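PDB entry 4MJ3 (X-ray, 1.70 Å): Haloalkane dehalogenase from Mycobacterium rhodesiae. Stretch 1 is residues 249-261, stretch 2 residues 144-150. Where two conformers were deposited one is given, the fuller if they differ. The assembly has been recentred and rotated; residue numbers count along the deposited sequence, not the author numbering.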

# COMPACT_ATOMS: atom_id res chain seq x y z
N SER A 249 -0.90 14.36 10.67
CA SER A 249 -1.77 13.91 11.75
C SER A 249 -1.85 12.39 11.83
O SER A 249 -2.92 11.84 12.04
CB SER A 249 -3.18 14.51 11.59
OG SER A 249 -3.11 15.94 11.44
N ASP A 250 -0.69 11.73 11.69
CA ASP A 250 -0.63 10.28 11.77
C ASP A 250 0.42 9.83 12.76
O ASP A 250 1.59 9.64 12.40
CB ASP A 250 -0.31 9.66 10.41
CG ASP A 250 -0.21 8.14 10.47
OD1 ASP A 250 -0.70 7.55 11.46
OD2 ASP A 250 0.34 7.55 9.53
N PRO A 251 0.01 9.64 14.02
CA PRO A 251 0.92 9.19 15.08
C PRO A 251 1.58 7.85 14.82
O PRO A 251 2.66 7.60 15.36
CB PRO A 251 0.01 9.08 16.31
CG PRO A 251 -1.19 9.87 16.02
CD PRO A 251 -1.35 9.90 14.52
N ILE A 252 0.93 6.98 14.04
CA ILE A 252 1.49 5.66 13.76
C ILE A 252 2.81 5.71 12.99
O ILE A 252 3.74 4.98 13.32
CB ILE A 252 0.49 4.73 13.05
CG1 ILE A 252 -0.69 4.45 13.99
CG2 ILE A 252 1.16 3.41 12.66
CD1 ILE A 252 -1.84 3.73 13.34
N THR A 253 2.92 6.60 12.00
CA THR A 253 4.08 6.63 11.12
C THR A 253 4.92 7.91 11.21
O THR A 253 5.94 8.01 10.54
CB THR A 253 3.64 6.47 9.65
OG1 THR A 253 2.87 7.62 9.25
CG2 THR A 253 2.82 5.22 9.46
N GLY A 254 4.46 8.91 11.96
CA GLY A 254 5.13 10.20 11.96
C GLY A 254 6.61 10.15 12.31
O GLY A 254 7.41 10.85 11.69
N ALA A 255 6.98 9.30 13.27
CA ALA A 255 8.37 9.22 13.71
C ALA A 255 9.29 8.65 12.63
O ALA A 255 10.51 8.85 12.66
CB ALA A 255 8.47 8.39 14.98
N ALA A 256 8.71 7.87 11.73
CA ALA A 256 9.46 7.23 10.66
C ALA A 256 9.90 8.22 9.57
O ALA A 256 10.85 7.94 8.84
CB ALA A 256 8.60 6.15 10.04
N GLU A 257 9.19 9.33 9.43
CA GLU A 257 9.43 10.25 8.33
C GLU A 257 10.90 10.71 8.23
O GLU A 257 11.50 10.63 7.16
CB GLU A 257 8.47 11.45 8.40
CG GLU A 257 8.44 12.31 7.14
CD GLU A 257 9.66 13.20 6.99
OE1 GLU A 257 10.21 13.66 8.03
OE2 GLU A 257 10.07 13.43 5.85
N PRO A 258 11.48 11.22 9.34
CA PRO A 258 12.86 11.71 9.20
C PRO A 258 13.90 10.60 9.05
O PRO A 258 14.97 10.82 8.46
CB PRO A 258 13.09 12.52 10.49
CG PRO A 258 12.10 11.99 11.45
CD PRO A 258 10.90 11.60 10.63
N VAL A 259 13.58 9.41 9.54
CA VAL A 259 14.49 8.26 9.42
C VAL A 259 14.56 7.81 7.96
O VAL A 259 15.65 7.65 7.38
CB VAL A 259 14.01 7.08 10.29
CG1 VAL A 259 14.96 5.89 10.13
CG2 VAL A 259 13.91 7.50 11.75
N LEU A 260 13.41 7.66 7.34
CA LEU A 260 13.35 7.33 5.91
C LEU A 260 13.98 8.42 5.04
O LEU A 260 14.81 8.14 4.16
CB LEU A 260 11.89 7.13 5.50
CG LEU A 260 11.57 6.40 4.21
CD1 LEU A 260 12.30 5.07 4.13
CD2 LEU A 260 10.07 6.21 4.14
N ARG A 261 13.61 9.68 5.28
CA ARG A 261 14.14 10.78 4.48
C ARG A 261 15.68 10.86 4.58
O ARG A 261 16.36 11.11 3.59
CB ARG A 261 13.47 12.11 4.86
CG ARG A 261 14.01 13.31 4.10
CD ARG A 261 13.26 14.60 4.33
NE ARG A 261 12.62 14.74 5.63
CZ ARG A 261 13.23 15.11 6.77
NH1 ARG A 261 12.55 15.22 7.91
NH2 ARG A 261 14.52 15.39 6.77
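Stretch 2 144-150: VAANTML

Stretch 2 enters as the continuation of a strand, extended at Val144 and Ala145, and bends at Asn147 as it runs against stretch 1. At Asn147 the backbone adopts positive phi and psi (54°/62°), before returning to nearly fully extended conformations at Thr148 and Met149. The CA atoms of Asn147 and Thr253 lie 5.4 Å apart and those of Met149 and Ala256 6.1 Å apart, so over this part the two chains advance in the same direction. No direct hydrogen bond joins them, and the 409 Å² of buried surface is largely a matter of packing.

Met149, present as selenomethionine, covers the most surface. Its CA-to-CB bond points sideways, but the end of the side chain comes nearer to stretch 1 and packs against Ala256, Val259 and Leu260. Met149 CG lies only 2.9 Å from Ala256 CB, a very tight approach for two carbons; two conformers of Met149 were deposited. Further out, Met149 SE is 4.3 Å from Leu260 CD1 and Met149 CE 3.9 Å from Val259 CG1.

Leu260, one helical turn beyond Ala256, has its CA-to-CB bond pointing toward stretch 2 and reaches back to the strand, where Leu260 CD2 rests 3.7 Å from Ala145 CB. The CA-to-CB bond of Thr148 points away, and Thr148 O lies 3.8 Å from Ala256 CB; this buried oxygen has no polar partner in the model.

Asn147 lies at the more polar end. Thr253 OG1 approaches Asn147 CA to 3.3 Å and donates a hydrogen bond to Asp250 OD2 at 2.5 Å, while Asp250 OD2 lies 3.5 Å from Asn147 CB. Water 1 bridges the stretches here, hydrogen-bonded to Asn147 OD1 at 2.8 Å and to Thr253 OG1 at 2.9 Å.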

# COMPACT_ATOMS: atom_id res chain seq x y z
N VAL A 144 7.73 7.70 -4.02
CA VAL A 144 7.03 8.60 -3.10
C VAL A 144 6.59 7.76 -1.91
O VAL A 144 5.84 6.79 -2.07
CB VAL A 144 5.80 9.25 -3.76
CG1 VAL A 144 5.10 10.16 -2.77
CG2 VAL A 144 6.23 9.99 -5.00
N ALA A 145 7.07 8.11 -0.73
CA ALA A 145 6.67 7.44 0.51
C ALA A 145 5.76 8.36 1.29
O ALA A 145 6.11 9.52 1.56
CB ALA A 145 7.90 7.10 1.34
N ALA A 146 4.61 7.86 1.69
CA ALA A 146 3.63 8.62 2.45
C ALA A 146 3.04 7.79 3.57
O ALA A 146 2.30 6.84 3.31
CB ALA A 146 2.52 9.10 1.52
N ASN A 147 3.35 8.15 4.81
CA ASN A 147 2.81 7.46 5.98
C ASN A 147 3.09 5.98 5.90
O ASN A 147 2.17 5.13 5.87
CB ASN A 147 1.32 7.74 6.14
CG ASN A 147 1.02 9.20 6.44
OD1 ASN A 147 1.93 10.00 6.66
ND2 ASN A 147 -0.26 9.53 6.49
N THR A 148 4.38 5.67 5.88
CA THR A 148 4.83 4.29 5.75
C THR A 148 6.24 4.18 6.34
O THR A 148 6.76 5.17 6.88
CB THR A 148 4.79 3.84 4.28
OG1 THR A 148 5.00 2.43 4.21
CG2 THR A 148 5.83 4.56 3.44
N MSE A 149 6.82 3.00 6.26
CA MSE A 149 8.21 2.75 6.71
C MSE A 149 8.66 1.40 6.21
O MSE A 149 7.88 0.65 5.61
CB MSE A 149 8.43 2.73 8.22
CG MSE A 149 9.51 3.73 8.66
SE MSE A 149 11.41 3.66 8.12
CE MSE A 149 12.07 3.28 9.92
N LEU A 150 9.93 1.09 6.48
CA LEU A 150 10.50 -0.23 6.21
C LEU A 150 11.17 -0.71 7.48
O LEU A 150 12.37 -0.53 7.66
CB LEU A 150 11.47 -0.21 5.04
CG LEU A 150 12.12 -1.55 4.65
CD1 LEU A 150 11.11 -2.67 4.50
CD2 LEU A 150 12.93 -1.44 3.38
O HOH W 1 2.91 10.48 9.29